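Local coordinates for protein tricorn protease (Thermoplasma acidophilum, PDB 1K32) that degrades peptides as a large hexameric serine protease, probably acting downstream of the proteasome, with beta-propeller domains likely gating substrate access, at residues A[152-157]-A[164-169]. Sequence-based numbering, arbitrary orientation.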
ATOM      1  N   GLY A 152      50.767  23.595 -42.079  1.00 22.39           N
ATOM      2  CA  GLY A 152      50.627  23.867 -40.656  1.00 23.19           C
ATOM      3  C   GLY A 152      49.495  24.845 -40.384  1.00 23.77           C
ATOM      4  O   GLY A 152      48.805  25.253 -41.317  1.00 23.54           O
ATOM      5  N   PRO A 153      49.273  25.240 -39.116  1.00 24.31           N
ATOM      6  CA  PRO A 153      48.194  26.188 -38.805  1.00 23.20           C
ATOM      7  C   PRO A 153      48.421  27.534 -39.474  1.00 22.58           C
ATOM      8  O   PRO A 153      49.546  28.019 -39.551  1.00 20.68           O
ATOM      9  CB  PRO A 153      48.236  26.288 -37.280  1.00 24.06           C
ATOM     10  CG  PRO A 153      49.672  25.982 -36.951  1.00 28.55           C
ATOM     11  CD  PRO A 153      49.994  24.835 -37.897  1.00 23.29           C
ATOM     12  N   ALA A 154      47.350  28.124 -39.981  1.00 21.22           N
ATOM     13  CA  ALA A 154      47.450  29.424 -40.632  1.00 22.58           C
ATOM     14  C   ALA A 154      46.095  30.099 -40.657  1.00 22.41           C
ATOM     15  O   ALA A 154      45.044  29.447 -40.557  1.00 20.11           O
ATOM     16  CB  ALA A 154      47.992  29.274 -42.052  1.00 24.31           C
ATOM     17  N   THR A 155      46.130  31.415 -40.787  1.00 21.40           N
ATOM     18  CA  THR A 155      44.920  32.214 -40.823  1.00 20.20           C
ATOM     19  C   THR A 155      44.700  32.719 -42.243  1.00 21.02           C
ATOM     20  O   THR A 155      43.591  32.676 -42.766  1.00 20.02           O
ATOM     21  CB  THR A 155      45.040  33.424 -39.868  1.00 20.44           C
ATOM     22  OG1 THR A 155      45.314  32.961 -38.541  1.00 20.26           O
ATOM     23  CG2 THR A 155      43.757  34.230 -39.868  1.00 19.70           C
ATOM     24  N   HIS A 156      45.767  33.218 -42.856  1.00 21.36           N
ATOM     25  CA  HIS A 156      45.694  33.733 -44.212  1.00 22.42           C
ATOM     26  C   HIS A 156      46.754  33.130 -45.130  1.00 22.26           C
ATOM     27  O   HIS A 156      47.859  32.793 -44.699  1.00 20.20           O
ATOM     28  CB  HIS A 156      45.886  35.251 -44.240  1.00 22.88           C
ATOM     29  CG  HIS A 156      44.885  36.022 -43.441  1.00 25.42           C
ATOM     30  ND1 HIS A 156      45.047  36.287 -42.098  1.00 25.28           N
ATOM     31  CD2 HIS A 156      43.720  36.612 -43.802  1.00 26.17           C
ATOM     32  CE1 HIS A 156      44.029  37.011 -41.668  1.00 25.64           C
ATOM     33  NE2 HIS A 156      43.209  37.222 -42.683  1.00 27.38           N
ATOM     34  N   ILE A 157      46.400  32.989 -46.402  1.00 22.27           N
ATOM     35  CA  ILE A 157      47.346  32.516 -47.389  1.00 22.65           C
ATOM     36  C   ILE A 157      47.149  33.371 -48.630  1.00 23.95           C
ATOM     37  O   ILE A 157      46.033  33.523 -49.122  1.00 21.55           O
ATOM     38  CB  ILE A 157      47.167  31.018 -47.768  1.00 22.21           C
ATOM     39  CG1 ILE A 157      48.211  30.653 -48.828  1.00 19.79           C
ATOM     40  CG2 ILE A 157      45.762  30.751 -48.314  1.00 22.64           C
ATOM     41  CD1 ILE A 157      48.488  29.175 -48.942  1.00 20.98           C
ATOM     42  N   ARG A 164      53.722  30.988 -52.167  1.00 32.31           N
ATOM     43  CA  ARG A 164      52.734  31.110 -51.108  1.00 30.13           C
ATOM     44  C   ARG A 164      53.194  32.020 -49.971  1.00 27.33           C
ATOM     45  O   ARG A 164      54.336  31.936 -49.523  1.00 25.58           O
ATOM     46  CB  ARG A 164      52.408  29.725 -50.544  1.00 30.72           C
ATOM     47  CG  ARG A 164      52.104  28.660 -51.613  1.00 35.88           C
ATOM     48  CD  ARG A 164      51.450  27.424 -51.000  1.00 37.58           C
ATOM     49  NE  ARG A 164      52.069  26.162 -51.401  1.00 41.59           N
ATOM     50  CZ  ARG A 164      53.368  25.910 -51.308  1.00 42.38           C
ATOM     51  NH1 ARG A 164      53.856  24.740 -51.681  1.00 41.24           N
ATOM     52  NH2 ARG A 164      54.185  26.845 -50.855  1.00 46.07           N
ATOM     53  N   VAL A 165      52.295  32.893 -49.523  1.00 25.97           N
ATOM     54  CA  VAL A 165      52.571  33.804 -48.409  1.00 23.99           C
ATOM     55  C   VAL A 165      51.642  33.341 -47.287  1.00 24.18           C
ATOM     56  O   VAL A 165      50.429  33.239 -47.469  1.00 21.39           O
ATOM     57  CB  VAL A 165      52.260  35.274 -48.756  1.00 23.28           C
ATOM     58  CG1 VAL A 165      52.677  36.172 -47.589  1.00 21.44           C
ATOM     59  CG2 VAL A 165      53.006  35.688 -50.015  1.00 22.51           C
ATOM     60  N   ILE A 166      52.216  33.052 -46.129  1.00 22.42           N
ATOM     61  CA  ILE A 166      51.413  32.547 -45.036  1.00 22.96           C
ATOM     62  C   ILE A 166      51.349  33.451 -43.825  1.00 23.16           C
ATOM     63  O   ILE A 166      52.365  33.886 -43.290  1.00 20.42           O
ATOM     64  CB  ILE A 166      51.905  31.142 -44.637  1.00 23.58           C
ATOM     65  CG1 ILE A 166      51.656  30.187 -45.820  1.00 22.99           C
ATOM     66  CG2 ILE A 166      51.216  30.668 -43.360  1.00 22.11           C
ATOM     67  CD1 ILE A 166      52.270  28.824 -45.685  1.00 27.87           C
ATOM     68  N   GLY A 167      50.119  33.748 -43.427  1.00 23.21           N
ATOM     69  CA  GLY A 167      49.895  34.568 -42.260  1.00 21.76           C
ATOM     70  C   GLY A 167      49.518  33.638 -41.120  1.00 22.14           C
ATOM     71  O   GLY A 167      48.563  32.851 -41.230  1.00 20.56           O
ATOM     72  N   ARG A 168      50.288  33.707 -40.041  1.00 20.11           N
ATOM     73  CA  ARG A 168      50.048  32.892 -38.862  1.00 20.56           C
ATOM     74  C   ARG A 168      49.483  33.768 -37.758  1.00 19.97           C
ATOM     75  O   ARG A 168      50.061  34.803 -37.451  1.00 19.44           O
ATOM     76  CB  ARG A 168      51.350  32.260 -38.373  1.00 21.81           C
ATOM     77  CG  ARG A 168      51.834  31.111 -39.233  1.00 23.24           C
ATOM     78  CD  ARG A 168      53.145  30.554 -38.722  1.00 21.51           C
ATOM     79  NE  ARG A 168      53.376  29.222 -39.265  1.00 20.12           N
ATOM     80  CZ  ARG A 168      54.363  28.406 -38.902  1.00 22.59           C
ATOM     81  NH1 ARG A 168      54.444  27.202 -39.469  1.00 19.19           N
ATOM     82  NH2 ARG A 168      55.272  28.785 -37.994  1.00 19.59           N
ATOM     83  N   ASN A 169      48.358  33.345 -37.180  1.00 19.36           N
ATOM     84  CA  ASN A 169      47.693  34.072 -36.094  1.00 21.28           C
ATOM     85  C   ASN A 169      47.359  35.499 -36.487  1.00 20.68           C
ATOM     86  O   ASN A 169      47.264  36.383 -35.633  1.00 21.07           O
ATOM     87  CB  ASN A 169      48.595  34.094 -34.857  1.00 22.09           C
ATOM     88  CG  ASN A 169      49.147  32.734 -34.532  1.00 21.25           C
ATOM     89  OD1 ASN A 169      50.354  32.557 -34.414  1.00 24.67           O
ATOM     90  ND2 ASN A 169      48.268  31.764 -34.386  1.00 21.70           N
TER
HETATM   91  O   HOH W   1      51.808  27.514 -40.741  1.00 26.73           O
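His156 pairs with Gly167 as an antiparallel hydrogen-bonded pair, and Ile157 with Ile166 as the following non-hydrogen-bonded pair. The two segments belong to the beta hairpin 156-160/163-168. This hairpin forms the first two strands of a four-stranded antiparallel sheet, one blade of a beta propeller. At the start of the hairpin, Thr155 and His156 both face Gly167, which makes a classic beta bulge. Gly167 O accepts two N-H groups. The one from Thr155 N is short (2.9 Å) and arrives nearly along the C=O axis. The one from His156 N is longer (3.3 Å) and is tilted from the carbonyl plane. Gly167 N returns a bond to His156 O at 2.8 Å, with an N-H...O angle of 174°. Next to this pair, Ile157 CA lies 3.2 Å from Val165 O in a CA-H...O contact.

Ile157 and Ile166 project from the same face of the sheet. With Ile166 CG1 beside the backbone N (chi1 -65°), CG2 lies anti to that N and meets Ala154 CB at 3.7 Å. Ile157 and Arg164 run side by side, with Ile157 CD1 4.0 Å from Arg164 CD. The guanidinium of Arg164 goes on to a salt bridge with Glu190 on strand 186-192. The ring of His156 turns away from Gly167, and its ND1 bonds Thr170 OG1.

The loop before the bulge is tied to Arg168. This side chain is extended from CG to NE, and its CG passes beside Pro153 O. Its guanidinium makes a cation-pi contact with Trp188, while NH1 bonds Tyr1009 O near helix 1011-1015. A water in the guanidinium plane, at its edge, accepts from Arg168 NE at 2.7 Å and donates to Pro153 O at 2.6 Å.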